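Local atomic coordinates of C2 domain protein (PDB entry 7DF2), a protein that binds calcium ions through the loops at one end of a C2 domain and belongs to a type found specifically in tardigrades. Residues L50-K55 with D141-Y146; D88-S93 with A127-A132; T97-N102 with V108-T113. All coordinates share one frame; numbering follows the deposited sequence.

Overall arrangement
The two sheets of a C2 β-sandwich frame all three contacts. Interactions 1 and 3 each join the two sheets, and interaction 2 lays a loop on the outer side of the five-stranded one. Interaction 1 is buried and mostly apolar within, with a calcium ligand at one end of its strand. Interaction 3 repeats the apolar theme nearer the surface, where a glutamate on the outward side holds a sugar. Interaction 2, also largely buried, depends instead on arginines packed by their flat faces. Strand pairing ties interaction 1 to each of the others: Y146 N bonds to V130 O of interaction 2, and L50 O accepts from V108 N of interaction 3.

Interaction 1 of 3, residues L50-K55 with D141-Y146; sequences LDTQGK and DKIDNY. With CA (calcium ion), chain C.
The C2 β-sandwich is closed near its calcium-binding end where L50, near the end of strand 41-51, and T52, in the turn that follows, meet Y146 and I143 of strand 139-150 in the facing sheet. No hydrogen bond crosses; the contact is made mostly by apolar groups. L50 has two conformers; in one of them it crosses the tyrosine obliquely, CD2 lying 3.9 Å from Y146 CE1 and CD1 near the hydroxyl, a contact that holds for that conformer alone. A tyrosine suits this buried place because its polar end has a partner: Y146 OH is hydrogen-bonded to S180 OG.

Farther along, I143 fills the space beside the turn with both branches. Its CG2 and CD1 reach T52 CG2, and CG2 also lies 3.7 Å from K55 O. T52 serves two purposes: chi1 of 69° sets OG1 between the backbone N and the carbonyl carbon, where it accepts from G54 N at 2.9 Å in an ST turn, while the methyl remains available to I143. T52 to K55 form a type I' turn, in which Q53 and G54 both have positive phi, an easy conformation for the glycine. D51 starts the bend as an Asx turn, OD1 taking Q53 N from above the carboxylate plane.

Opposite A132 of the neighbouring strand 121-136, I143 and D144 form a classic β bulge. Near the start of the strand, D141 joins the carbonyl O of C62, the carboxylates of D63, D134 and D136, and a water around a calcium ion; D141 OD2 lies 2.5 Å from the metal, and D141 OD1 is hydrogen-bonded to S56 OG.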
ATOM      1  N   LEU A  50      -2.092  -8.843   6.640  0.70 18.64           N
ATOM      2  CA  LEU A  50      -2.561  -9.328   5.348  0.70 17.46           C
ATOM      3  C   LEU A  50      -3.201 -10.685   5.575  0.70 19.36           C
ATOM      4  O   LEU A  50      -2.547 -11.593   6.099  0.70 19.81           O
ATOM      5  CB  LEU A  50      -1.379  -9.426   4.370  0.70 20.21           C
ATOM      6  CG  LEU A  50      -1.412  -9.629   2.846  0.70 29.39           C
ATOM      7  CD1 LEU A  50      -2.512 -10.516   2.411  0.70 19.73           C
ATOM      8  CD2 LEU A  50      -1.425  -8.306   2.065  0.70 26.36           C
ATOM      9  N   ASP A  51      -4.468 -10.829   5.175  1.00 19.94           N
ATOM     10  CA  ASP A  51      -5.179 -12.107   5.255  1.00 18.77           C
ATOM     11  C   ASP A  51      -5.211 -12.695   3.851  1.00 17.49           C
ATOM     12  O   ASP A  51      -6.027 -12.292   3.023  1.00 20.02           O
ATOM     13  CB  ASP A  51      -6.587 -11.920   5.819  1.00 20.04           C
ATOM     14  CG  ASP A  51      -7.331 -13.257   6.001  1.00 28.55           C
ATOM     15  OD1 ASP A  51      -6.718 -14.343   5.826  1.00 26.22           O
ATOM     16  OD2 ASP A  51      -8.534 -13.214   6.318  1.00 32.55           O
ATOM     17  N   THR A  52      -4.295 -13.626   3.575  1.00 19.69           N
ATOM     18  CA  THR A  52      -4.285 -14.315   2.286  1.00 19.51           C
ATOM     19  C   THR A  52      -5.369 -15.379   2.193  1.00 20.50           C
ATOM     20  O   THR A  52      -5.652 -15.864   1.087  1.00 22.97           O
ATOM     21  CB  THR A  52      -2.953 -15.012   2.050  1.00 19.27           C
ATOM     22  OG1 THR A  52      -2.842 -16.103   2.975  1.00 21.51           O
ATOM     23  CG2 THR A  52      -1.763 -14.060   2.245  1.00 22.05           C
ATOM     24  N   GLN A  53      -5.940 -15.778   3.331  1.00 20.44           N
ATOM     25  CA  GLN A  53      -6.829 -16.936   3.432  1.00 21.77           C
ATOM     26  C   GLN A  53      -6.175 -18.213   2.913  1.00 26.42           C
ATOM     27  O   GLN A  53      -6.866 -19.201   2.615  1.00 24.01           O
ATOM     28  CB  GLN A  53      -8.155 -16.682   2.705  1.00 22.67           C
ATOM     29  CG  GLN A  53      -8.850 -15.393   3.125  1.00 23.00           C
ATOM     30  CD  GLN A  53     -10.222 -15.271   2.519  1.00 31.47           C
ATOM     31  OE1 GLN A  53     -10.352 -15.139   1.303  1.00 27.00           O
ATOM     32  NE2 GLN A  53     -11.261 -15.305   3.360  1.00 27.73           N
ATOM     33  N   GLY A  54      -4.851 -18.202   2.809  1.00 19.59           N
ATOM     34  CA  GLY A  54      -4.099 -19.320   2.289  1.00 19.67           C
ATOM     35  C   GLY A  54      -4.213 -19.541   0.804  1.00 20.34           C
ATOM     36  O   GLY A  54      -3.832 -20.615   0.333  1.00 21.35           O
ATOM     37  N   LYS A  55      -4.698 -18.556   0.044  1.00 18.47           N
ATOM     38  CA  LYS A  55      -5.063 -18.789  -1.345  1.00 19.33           C
ATOM     39  C   LYS A  55      -4.383 -17.811  -2.293  1.00 19.51           C
ATOM     40  O   LYS A  55      -4.152 -16.641  -1.966  1.00 21.51           O
ATOM     41  CB  LYS A  55      -6.572 -18.677  -1.517  1.00 22.38           C
ATOM     42  CG  LYS A  55      -7.335 -19.779  -0.789  1.00 23.57           C
ATOM     43  CD  LYS A  55      -8.839 -19.570  -0.903  1.00 25.73           C
ATOM     44  CE  LYS A  55      -9.596 -20.613  -0.088  1.00 35.40           C
ATOM     45  NZ  LYS A  55     -11.073 -20.504  -0.298  1.00 39.89           N
ATOM     46  N   ASP A 141       3.685 -16.467  -7.684  1.00 18.70           N
ATOM     47  CA  ASP A 141       2.337 -17.034  -7.667  1.00 19.08           C
ATOM     48  C   ASP A 141       1.472 -15.941  -7.042  1.00 19.62           C
ATOM     49  O   ASP A 141       1.521 -15.745  -5.827  1.00 21.68           O
ATOM     50  CB  ASP A 141       2.344 -18.331  -6.848  1.00 23.61           C
ATOM     51  CG  ASP A 141       1.000 -19.024  -6.767  1.00 23.61           C
ATOM     52  OD1 ASP A 141      -0.058 -18.404  -7.009  1.00 24.24           O
ATOM     53  OD2 ASP A 141       1.014 -20.222  -6.409  1.00 21.64           O
ATOM     54  N   LYS A 142       0.714 -15.208  -7.861  1.00 18.85           N
ATOM     55  CA  LYS A 142       0.069 -13.991  -7.369  1.00 15.85           C
ATOM     56  C   LYS A 142      -0.989 -14.293  -6.310  1.00 18.93           C
ATOM     57  O   LYS A 142      -1.860 -15.158  -6.498  1.00 19.16           O
ATOM     58  CB  LYS A 142      -0.551 -13.210  -8.530  1.00 18.05           C
ATOM     59  CG  LYS A 142      -1.338 -11.966  -8.103  1.00 20.97           C
ATOM     60  CD  LYS A 142      -2.147 -11.406  -9.282  1.00 23.91           C
ATOM     61  CE  LYS A 142      -2.808 -10.090  -8.920  1.00 27.77           C
ATOM     62  NZ  LYS A 142      -3.551  -9.539 -10.094  1.00 30.93           N
ATOM     63  N   ILE A 143      -0.889 -13.597  -5.174  1.00 16.97           N
ATOM     64  CA  ILE A 143      -1.945 -13.629  -4.172  1.00 14.62           C
ATOM     65  C   ILE A 143      -2.948 -12.553  -4.548  1.00 19.52           C
ATOM     66  O   ILE A 143      -4.083 -12.870  -4.921  1.00 20.69           O
ATOM     67  CB  ILE A 143      -1.388 -13.470  -2.746  1.00 18.71           C
ATOM     68  CG1 ILE A 143      -0.556 -14.707  -2.418  1.00 19.43           C
ATOM     69  CG2 ILE A 143      -2.519 -13.354  -1.733  1.00 20.25           C
ATOM     70  CD1 ILE A 143       0.347 -14.532  -1.256  1.00 19.67           C
ATOM     71  N   ASP A 144      -2.547 -11.282  -4.499  1.00 17.49           N
ATOM     72  CA  ASP A 144      -3.424 -10.234  -5.011  1.00 18.27           C
ATOM     73  C   ASP A 144      -2.687  -8.906  -5.050  1.00 16.91           C
ATOM     74  O   ASP A 144      -1.607  -8.743  -4.471  1.00 19.61           O
ATOM     75  CB  ASP A 144      -4.709 -10.084  -4.188  1.00 18.28           C
ATOM     76  CG  ASP A 144      -5.952  -9.976  -5.078  1.00 19.88           C
ATOM     77  OD1 ASP A 144      -5.827  -9.369  -6.159  1.00 22.06           O
ATOM     78  OD2 ASP A 144      -7.033 -10.505  -4.711  1.00 21.80           O
ATOM     79  N   ASN A 145      -3.300  -7.965  -5.772  1.00 19.11           N
ATOM     80  CA  ASN A 145      -3.008  -6.540  -5.675  1.00 19.03           C
ATOM     81  C   ASN A 145      -4.125  -5.881  -4.870  1.00 20.38           C
ATOM     82  O   ASN A 145      -5.295  -6.259  -4.981  1.00 21.42           O
ATOM     83  CB  ASN A 145      -2.913  -5.886  -7.059  1.00 20.96           C
ATOM     84  CG  ASN A 145      -1.764  -6.424  -7.901  1.00 21.81           C
ATOM     85  OD1 ASN A 145      -0.716  -6.797  -7.384  1.00 22.88           O
ATOM     86  ND2 ASN A 145      -1.956  -6.440  -9.217  1.00 23.17           N
ATOM     87  N   TYR A 146      -3.765  -4.884  -4.064  1.00 19.49           N
ATOM     88  CA  TYR A 146      -4.712  -4.197  -3.193  1.00 18.29           C
ATOM     89  C   TYR A 146      -4.513  -2.701  -3.372  1.00 23.35           C
ATOM     90  O   TYR A 146      -3.376  -2.231  -3.342  1.00 19.07           O
ATOM     91  CB  TYR A 146      -4.487  -4.585  -1.715  1.00 15.93           C
ATOM     92  CG  TYR A 146      -4.402  -6.069  -1.463  1.00 19.37           C
ATOM     93  CD1 TYR A 146      -3.213  -6.769  -1.682  1.00 18.05           C
ATOM     94  CD2 TYR A 146      -5.498  -6.775  -0.982  1.00 18.81           C
ATOM     95  CE1 TYR A 146      -3.132  -8.129  -1.459  1.00 18.79           C
ATOM     96  CE2 TYR A 146      -5.429  -8.147  -0.751  1.00 19.66           C
ATOM     97  CZ  TYR A 146      -4.249  -8.819  -0.993  1.00 19.47           C
ATOM     98  OH  TYR A 146      -4.177 -10.182  -0.769  1.00 18.06           O
TER
HETATM   99 CA    CA C 301       2.542 -21.647  -5.093  1.00 19.47          CA
HETATM  100  O   HOH W   1       2.165 -23.614  -6.411  1.00 22.89           O

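Interaction 2 of 3, residues D88-S93 with A127-A132; sequences DSVPYS and AMRVRA
The Y92 ring carries R131 on one face: CD sits over the ring centre, 3.5 Å above the plane, and the guanidinium continues from it toward the hydroxyl end, stacked at 16° to the ring with its centre 4.3 Å away. This cation-pi contact is off-centre, so CD makes the more direct, CH-pi, approach. On R129, S89 OG lies 3.5 Å above one guanidinium face, with S89 CB beside it, though OG is hydrogen-bonded to D84 O and G86 O; V90 CG1 touches R129 CD.

Both arginines rise from the outer side of the five-stranded sheet of the C2 sandwich, and the loop before strand 96-100 rests on them. R131 reaches the ring with CG anti to its backbone N (chi1 173°) and an extended chain. Its NH1 is 3.4 Å from Y92 OH at a poor angle, and bonds instead to N145 OD1. Cut back to alanine, Y92 would lose the ring, and the R131 guanidinium would be likely to lose its stacking partner on that face.

R129 forms a salt bridge with D77 through NE and donates from NH2 to the carbonyls of K80 and N83. With NE and NH2 engaged in this way, its flat face can accept S89, and its buried charge is likely to be offset by D77.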
ATOM      1  N   ASP A  88       1.683   0.794 -15.777  1.00 36.59           N
ATOM      2  CA  ASP A  88       0.789   1.923 -16.020  1.00 39.70           C
ATOM      3  C   ASP A  88       0.781   2.915 -14.864  1.00 34.34           C
ATOM      4  O   ASP A  88       0.440   4.088 -15.061  1.00 34.15           O
ATOM      5  CB  ASP A  88      -0.636   1.432 -16.275  1.00 39.02           C
ATOM      6  CG  ASP A  88      -0.824   0.888 -17.678  1.00 56.67           C
ATOM      7  OD1 ASP A  88       0.189   0.583 -18.351  1.00 53.52           O
ATOM      8  OD2 ASP A  88      -1.991   0.757 -18.100  1.00 65.30           O
ATOM      9  N   SER A  89       1.116   2.470 -13.654  1.00 34.02           N
ATOM     10  CA  SER A  89       1.136   3.357 -12.493  1.00 33.89           C
ATOM     11  C   SER A  89       2.538   3.487 -11.916  1.00 34.35           C
ATOM     12  O   SER A  89       3.098   4.589 -11.893  1.00 31.80           O
ATOM     13  CB  SER A  89       0.165   2.854 -11.419  1.00 29.45           C
ATOM     14  OG  SER A  89       0.312   1.458 -11.211  1.00 25.20           O
ATOM     15  N   VAL A  90       3.113   2.386 -11.449  1.00 27.18           N
ATOM     16  CA  VAL A  90       4.459   2.363 -10.891  1.00 28.99           C
ATOM     17  C   VAL A  90       4.987   0.940 -11.003  1.00 26.31           C
ATOM     18  O   VAL A  90       4.314  -0.008 -10.573  1.00 27.72           O
ATOM     19  CB  VAL A  90       4.478   2.869  -9.438  1.00 32.37           C
ATOM     20  CG1 VAL A  90       3.364   2.237  -8.626  1.00 27.60           C
ATOM     21  CG2 VAL A  90       5.820   2.564  -8.796  1.00 29.44           C
ATOM     22  N   PRO A  91       6.175   0.747 -11.570  1.00 30.46           N
ATOM     23  CA  PRO A  91       6.723  -0.607 -11.691  1.00 29.88           C
ATOM     24  C   PRO A  91       6.900  -1.248 -10.326  1.00 29.76           C
ATOM     25  O   PRO A  91       7.263  -0.585  -9.353  1.00 27.16           O
ATOM     26  CB  PRO A  91       8.072  -0.382 -12.381  1.00 32.87           C
ATOM     27  CG  PRO A  91       7.957   0.957 -13.032  1.00 39.70           C
ATOM     28  CD  PRO A  91       7.063   1.763 -12.155  1.00 38.57           C
ATOM     29  N   TYR A  92       6.639  -2.558 -10.263  1.00 30.61           N
ATOM     30  CA  TYR A  92       6.744  -3.278  -8.998  1.00 29.04           C
ATOM     31  C   TYR A  92       8.139  -3.167  -8.399  1.00 31.41           C
ATOM     32  O   TYR A  92       8.293  -3.186  -7.170  1.00 27.10           O
ATOM     33  CB  TYR A  92       6.370  -4.748  -9.202  1.00 30.56           C
ATOM     34  CG  TYR A  92       4.941  -4.972  -9.632  1.00 30.76           C
ATOM     35  CD1 TYR A  92       3.899  -4.246  -9.074  1.00 28.09           C
ATOM     36  CD2 TYR A  92       4.628  -5.926 -10.594  1.00 29.55           C
ATOM     37  CE1 TYR A  92       2.585  -4.463  -9.464  1.00 23.62           C
ATOM     38  CE2 TYR A  92       3.334  -6.139 -10.992  1.00 31.28           C
ATOM     39  CZ  TYR A  92       2.315  -5.412 -10.432  1.00 26.50           C
ATOM     40  OH  TYR A  92       1.024  -5.644 -10.833  1.00 32.99           O
ATOM     41  N   SER A  93       9.166  -3.016  -9.243  1.00 29.44           N
ATOM     42  CA  SER A  93      10.526  -2.856  -8.733  1.00 30.82           C
ATOM     43  C   SER A  93      10.702  -1.591  -7.896  1.00 29.01           C
ATOM     44  O   SER A  93      11.690  -1.482  -7.165  1.00 31.27           O
ATOM     45  CB  SER A  93      11.518  -2.828  -9.894  1.00 38.16           C
ATOM     46  OG  SER A  93      11.201  -1.771 -10.782  1.00 42.39           O
ATOM     47  N   ALA A 127      -3.225   6.749  -3.887  1.00 21.10           N
ATOM     48  CA  ALA A 127      -3.502   5.317  -3.867  1.00 24.21           C
ATOM     49  C   ALA A 127      -2.457   4.607  -3.019  1.00 22.49           C
ATOM     50  O   ALA A 127      -1.272   4.598  -3.367  1.00 22.55           O
ATOM     51  CB  ALA A 127      -3.514   4.750  -5.280  1.00 24.16           C
ATOM     52  N   MET A 128      -2.893   4.022  -1.911  1.00 19.62           N
ATOM     53  CA  MET A 128      -2.055   3.072  -1.188  1.00 19.82           C
ATOM     54  C   MET A 128      -2.087   1.759  -1.962  1.00 20.05           C
ATOM     55  O   MET A 128      -3.170   1.212  -2.198  1.00 22.46           O
ATOM     56  CB  MET A 128      -2.569   2.888   0.237  1.00 17.50           C
ATOM     57  CG  MET A 128      -2.430   4.147   1.081  1.00 21.05           C
ATOM     58  SD  MET A 128      -2.963   3.875   2.779  1.00 27.05           S
ATOM     59  CE  MET A 128      -4.743   3.916   2.641  1.00 25.87           C
ATOM     60  N   ARG A 129      -0.921   1.288  -2.406  1.00 17.64           N
ATOM     61  CA  ARG A 129      -0.822   0.100  -3.252  1.00 15.65           C
ATOM     62  C   ARG A 129      -0.054  -0.978  -2.501  1.00 19.60           C
ATOM     63  O   ARG A 129       1.006  -0.703  -1.932  1.00 18.75           O
ATOM     64  CB  ARG A 129      -0.122   0.407  -4.583  1.00 17.25           C
ATOM     65  CG  ARG A 129      -0.905   1.327  -5.508  1.00 20.97           C
ATOM     66  CD  ARG A 129      -0.242   1.373  -6.880  1.00 21.81           C
ATOM     67  NE  ARG A 129      -0.960   2.263  -7.785  1.00 26.73           N
ATOM     68  CZ  ARG A 129      -1.948   1.879  -8.586  1.00 30.61           C
ATOM     69  NH1 ARG A 129      -2.347   0.609  -8.607  1.00 25.50           N
ATOM     70  NH2 ARG A 129      -2.536   2.768  -9.373  1.00 26.69           N
ATOM     71  N   VAL A 130      -0.577  -2.205  -2.511  1.00 17.08           N
ATOM     72  CA  VAL A 130       0.117  -3.356  -1.944  1.00 18.37           C
ATOM     73  C   VAL A 130       0.016  -4.497  -2.942  1.00 15.60           C
ATOM     74  O   VAL A 130      -1.041  -4.715  -3.547  1.00 17.66           O
ATOM     75  CB  VAL A 130      -0.475  -3.798  -0.585  1.00 16.27           C
ATOM     76  CG1 VAL A 130       0.198  -5.081  -0.083  1.00 18.18           C
ATOM     77  CG2 VAL A 130      -0.331  -2.696   0.462  1.00 18.07           C
ATOM     78  N   ARG A 131       1.115  -5.213  -3.129  1.00 15.70           N
ATOM     79  CA  ARG A 131       1.086  -6.434  -3.924  1.00 18.84           C
ATOM     80  C   ARG A 131       1.653  -7.580  -3.100  1.00 19.36           C
ATOM     81  O   ARG A 131       2.717  -7.452  -2.481  1.00 18.07           O
ATOM     82  CB  ARG A 131       1.866  -6.275  -5.232  1.00 17.14           C
ATOM     83  CG  ARG A 131       2.008  -7.597  -6.028  1.00 17.95           C
ATOM     84  CD  ARG A 131       2.664  -7.310  -7.383  1.00 24.02           C
ATOM     85  NE  ARG A 131       2.907  -8.515  -8.167  1.00 28.61           N
ATOM     86  CZ  ARG A 131       2.013  -9.066  -8.983  1.00 27.62           C
ATOM     87  NH1 ARG A 131       0.815  -8.524  -9.123  1.00 28.56           N
ATOM     88  NH2 ARG A 131       2.322 -10.159  -9.666  1.00 30.63           N
ATOM     89  N   ALA A 132       0.940  -8.701  -3.091  1.00 19.76           N
ATOM     90  CA  ALA A 132       1.385  -9.894  -2.391  1.00 16.86           C
ATOM     91  C   ALA A 132       1.492 -11.039  -3.382  1.00 17.32           C
ATOM     92  O   ALA A 132       0.564 -11.281  -4.157  1.00 19.71           O
ATOM     93  CB  ALA A 132       0.419 -10.265  -1.257  1.00 16.51           C
TER

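Interaction 3 of 3, residues T97-N102 with V108-T113; sequences TLVDAN and VEIDKT. With GLC (alpha-D-glucopyranose), chain B.
V99 and I110 lie nearly perpendicular, V99 CG2 pressing on the root of the isoleucine, 3.8 Å from I110 CG1 and 3.9 Å from I110 CG2. The valine's chi1 of 178° turns CG1 anti to the backbone N and leaves CG2 on the side that meets I110. Beside this pair L98 and K112 run alongside one another, pointing opposite ways: L98 CD2 lies 4.0 Å from K112 CB, and the lysine, bent at chi2 (-65°), passes its CG close to L98 O before the amine swings off. A lysine fits here because its aliphatic root can cover the leucine while its charged end turns off.

The two strands belong to different sheets of the C2 β-sandwich; the axes of segments 97-100 and 108-113 come within 8.0 Å and run roughly antiparallel, at 156°, and no hydrogen bond joins these segments. Irregularities shape both partners. L98 and V99 form a classic bulge opposite I72, which lets two successive apolar side chains point toward strand 107-119, and D111 and K112 form a G1 bulge opposite V47, with D111 at positive phi.

E109 points the other way, out of the sandwich. Its carboxylate takes two hydrogen bonds from the glucopyranose, one oxygen for each of two adjacent hydroxyls: O3 to E109 OE2 at 2.7 Å and O4 to E109 OE1 at 2.8 Å. V48, R49 and E169 complete this glycan pocket.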
ATOM      1  N   THR A  97       9.774  -3.452  -0.195  1.00 19.39           N
ATOM      2  CA  THR A  97       9.500  -4.789   0.335  1.00 18.26           C
ATOM      3  C   THR A  97       9.302  -4.715   1.848  1.00 20.00           C
ATOM      4  O   THR A  97      10.183  -4.240   2.575  1.00 21.52           O
ATOM      5  CB  THR A  97      10.625  -5.766  -0.009  1.00 21.83           C
ATOM      6  OG1 THR A  97      10.794  -5.828  -1.426  1.00 20.35           O
ATOM      7  CG2 THR A  97      10.295  -7.171   0.476  1.00 19.17           C
ATOM      8  N   LEU A  98       8.146  -5.181   2.321  1.00 18.23           N
ATOM      9  CA  LEU A  98       7.827  -5.215   3.740  1.00 19.63           C
ATOM     10  C   LEU A  98       7.998  -6.591   4.363  1.00 20.53           C
ATOM     11  O   LEU A  98       8.421  -6.690   5.522  1.00 21.23           O
ATOM     12  CB  LEU A  98       6.387  -4.753   3.973  1.00 19.46           C
ATOM     13  CG  LEU A  98       5.992  -3.426   3.339  1.00 21.88           C
ATOM     14  CD1 LEU A  98       4.551  -3.090   3.690  1.00 24.85           C
ATOM     15  CD2 LEU A  98       6.920  -2.315   3.779  1.00 23.44           C
ATOM     16  N   VAL A  99       7.647  -7.650   3.633  1.00 18.57           N
ATOM     17  CA  VAL A  99       7.705  -9.023   4.112  1.00 18.14           C
ATOM     18  C   VAL A  99       8.315  -9.876   3.012  1.00 18.84           C
ATOM     19  O   VAL A  99       7.962  -9.732   1.835  1.00 19.78           O
ATOM     20  CB  VAL A  99       6.303  -9.550   4.489  1.00 18.28           C
ATOM     21  CG1 VAL A  99       6.380 -10.999   4.947  1.00 22.98           C
ATOM     22  CG2 VAL A  99       5.665  -8.639   5.548  1.00 21.62           C
ATOM     23  N   ASP A 100       9.219 -10.778   3.387  1.00 19.14           N
ATOM     24  CA  ASP A 100       9.737 -11.770   2.434  1.00 20.41           C
ATOM     25  C   ASP A 100       9.969 -13.053   3.226  1.00 28.82           C
ATOM     26  O   ASP A 100      11.064 -13.271   3.763  1.00 28.80           O
ATOM     27  CB  ASP A 100      11.003 -11.275   1.751  1.00 25.27           C
ATOM     28  CG  ASP A 100      11.369 -12.102   0.539  1.00 41.81           C
ATOM     29  OD1 ASP A 100      10.833 -13.215   0.422  1.00 37.21           O
ATOM     30  OD2 ASP A 100      12.184 -11.643  -0.293  1.00 40.88           O
ATOM     31  N   ALA A 101       8.935 -13.895   3.299  1.00 20.13           N
ATOM     32  CA  ALA A 101       8.893 -14.956   4.301  1.00 22.61           C
ATOM     33  C   ALA A 101       8.427 -16.266   3.693  1.00 22.26           C
ATOM     34  O   ALA A 101       7.956 -16.326   2.551  1.00 25.12           O
ATOM     35  CB  ALA A 101       7.980 -14.579   5.474  1.00 23.80           C
ATOM     36  N   ASN A 102       8.523 -17.324   4.501  1.00 23.27           N
ATOM     37  CA  ASN A 102       8.214 -18.674   4.051  1.00 19.95           C
ATOM     38  C   ASN A 102       7.251 -19.366   5.004  1.00 23.52           C
ATOM     39  O   ASN A 102       7.396 -19.278   6.231  1.00 23.19           O
ATOM     40  CB  ASN A 102       9.502 -19.503   3.912  1.00 27.92           C
ATOM     41  CG  ASN A 102      10.384 -19.005   2.792  1.00 32.65           C
ATOM     42  OD1 ASN A 102      10.021 -19.089   1.614  1.00 39.21           O
ATOM     43  ND2 ASN A 102      11.545 -18.469   3.146  1.00 42.53           N
ATOM     44  N   VAL A 108      -1.032 -12.787   8.068  1.00 18.87           N
ATOM     45  CA  VAL A 108       0.349 -12.369   8.262  1.00 19.03           C
ATOM     46  C   VAL A 108       0.328 -11.044   9.010  1.00 18.38           C
ATOM     47  O   VAL A 108      -0.151 -10.040   8.476  1.00 18.46           O
ATOM     48  CB  VAL A 108       1.089 -12.225   6.922  1.00 17.95           C
ATOM     49  CG1 VAL A 108       2.547 -11.850   7.161  1.00 20.66           C
ATOM     50  CG2 VAL A 108       0.977 -13.495   6.072  1.00 23.26           C
ATOM     51  N   GLU A 109       0.854 -11.033  10.232  1.00 21.77           N
ATOM     52  CA  GLU A 109       0.989  -9.793  10.988  1.00 18.64           C
ATOM     53  C   GLU A 109       2.231  -9.055  10.521  1.00 19.38           C
ATOM     54  O   GLU A 109       3.317  -9.634  10.482  1.00 23.08           O
ATOM     55  CB  GLU A 109       1.072 -10.092  12.479  1.00 23.73           C
ATOM     56  CG  GLU A 109      -0.161 -10.826  12.992  1.00 25.00           C
ATOM     57  CD  GLU A 109      -1.368  -9.914  13.094  1.00 31.42           C
ATOM     58  OE1 GLU A 109      -1.186  -8.677  13.171  1.00 30.25           O
ATOM     59  OE2 GLU A 109      -2.504 -10.428  13.105  1.00 29.53           O
ATOM     60  N   ILE A 110       2.070  -7.777  10.169  1.00 16.90           N
ATOM     61  CA  ILE A 110       3.112  -7.062   9.435  1.00 16.69           C
ATOM     62  C   ILE A 110       3.587  -5.836  10.204  1.00 18.91           C
ATOM     63  O   ILE A 110       4.763  -5.753  10.566  1.00 22.43           O
ATOM     64  CB  ILE A 110       2.610  -6.673   8.029  1.00 17.34           C
ATOM     65  CG1 ILE A 110       2.288  -7.937   7.213  1.00 15.80           C
ATOM     66  CG2 ILE A 110       3.643  -5.848   7.272  1.00 17.08           C
ATOM     67  CD1 ILE A 110       1.539  -7.649   5.962  1.00 19.93           C
ATOM     68  N   ASP A 111       2.686  -4.878  10.432  1.00 17.77           N
ATOM     69  CA  ASP A 111       2.965  -3.592  11.101  1.00 14.87           C
ATOM     70  C   ASP A 111       4.282  -2.965  10.652  1.00 19.72           C
ATOM     71  O   ASP A 111       5.155  -2.637  11.458  1.00 20.05           O
ATOM     72  CB  ASP A 111       2.932  -3.714  12.631  1.00 20.31           C
ATOM     73  CG  ASP A 111       2.907  -2.324  13.327  1.00 24.78           C
ATOM     74  OD1 ASP A 111       2.386  -1.367  12.707  1.00 23.85           O
ATOM     75  OD2 ASP A 111       3.402  -2.167  14.482  1.00 26.73           O
ATOM     76  N   LYS A 112       4.408  -2.767   9.341  1.00 18.50           N
ATOM     77  CA  LYS A 112       5.500  -1.966   8.794  1.00 17.11           C
ATOM     78  C   LYS A 112       4.930  -0.693   8.179  1.00 22.61           C
ATOM     79  O   LYS A 112       3.756  -0.627   7.801  1.00 19.94           O
ATOM     80  CB  LYS A 112       6.308  -2.739   7.734  1.00 18.79           C
ATOM     81  CG  LYS A 112       6.771  -4.136   8.140  1.00 20.70           C
ATOM     82  CD  LYS A 112       7.772  -4.110   9.301  1.00 18.48           C
ATOM     83  CE  LYS A 112       8.526  -5.453   9.455  1.00 18.92           C
ATOM     84  NZ  LYS A 112       9.287  -5.478  10.746  1.00 21.97           N
ATOM     85  N   THR A 113       5.780   0.329   8.061  1.00 18.96           N
ATOM     86  CA  THR A 113       5.300   1.647   7.661  1.00 19.57           C
ATOM     87  C   THR A 113       6.255   2.265   6.651  1.00 20.88           C
ATOM     88  O   THR A 113       7.477   2.150   6.805  1.00 22.23           O
ATOM     89  CB  THR A 113       5.163   2.559   8.892  1.00 23.41           C
ATOM     90  OG1 THR A 113       4.239   1.962   9.805  1.00 24.61           O
ATOM     91  CG2 THR A 113       4.652   3.943   8.507  1.00 22.33           C
TER
HETATM   92  C1  GLC B   1      -3.570  -7.218  17.846  1.00 65.14           C
HETATM   93  C2  GLC B   1      -4.017  -8.476  17.089  1.00 57.29           C
HETATM   94  C3  GLC B   1      -3.631  -8.432  15.605  1.00 57.78           C
HETATM   95  C4  GLC B   1      -3.927  -7.061  14.992  1.00 55.17           C
HETATM   96  C5  GLC B   1      -3.506  -5.937  15.938  1.00 56.30           C
HETATM   97  C6  GLC B   1      -3.833  -4.565  15.364  1.00 47.27           C
HETATM   98  O2  GLC B   1      -3.514  -9.652  17.690  1.00 59.81           O
HETATM   99  O3  GLC B   1      -4.339  -9.431  14.893  1.00 40.93           O
HETATM  100  O4  GLC B   1      -3.282  -6.908  13.737  1.00 31.10           O
HETATM  101  O5  GLC B   1      -4.141  -6.116  17.191  1.00 63.74           O
HETATM  102  O6  GLC B   1      -2.732  -3.719  15.604  1.00 53.99           O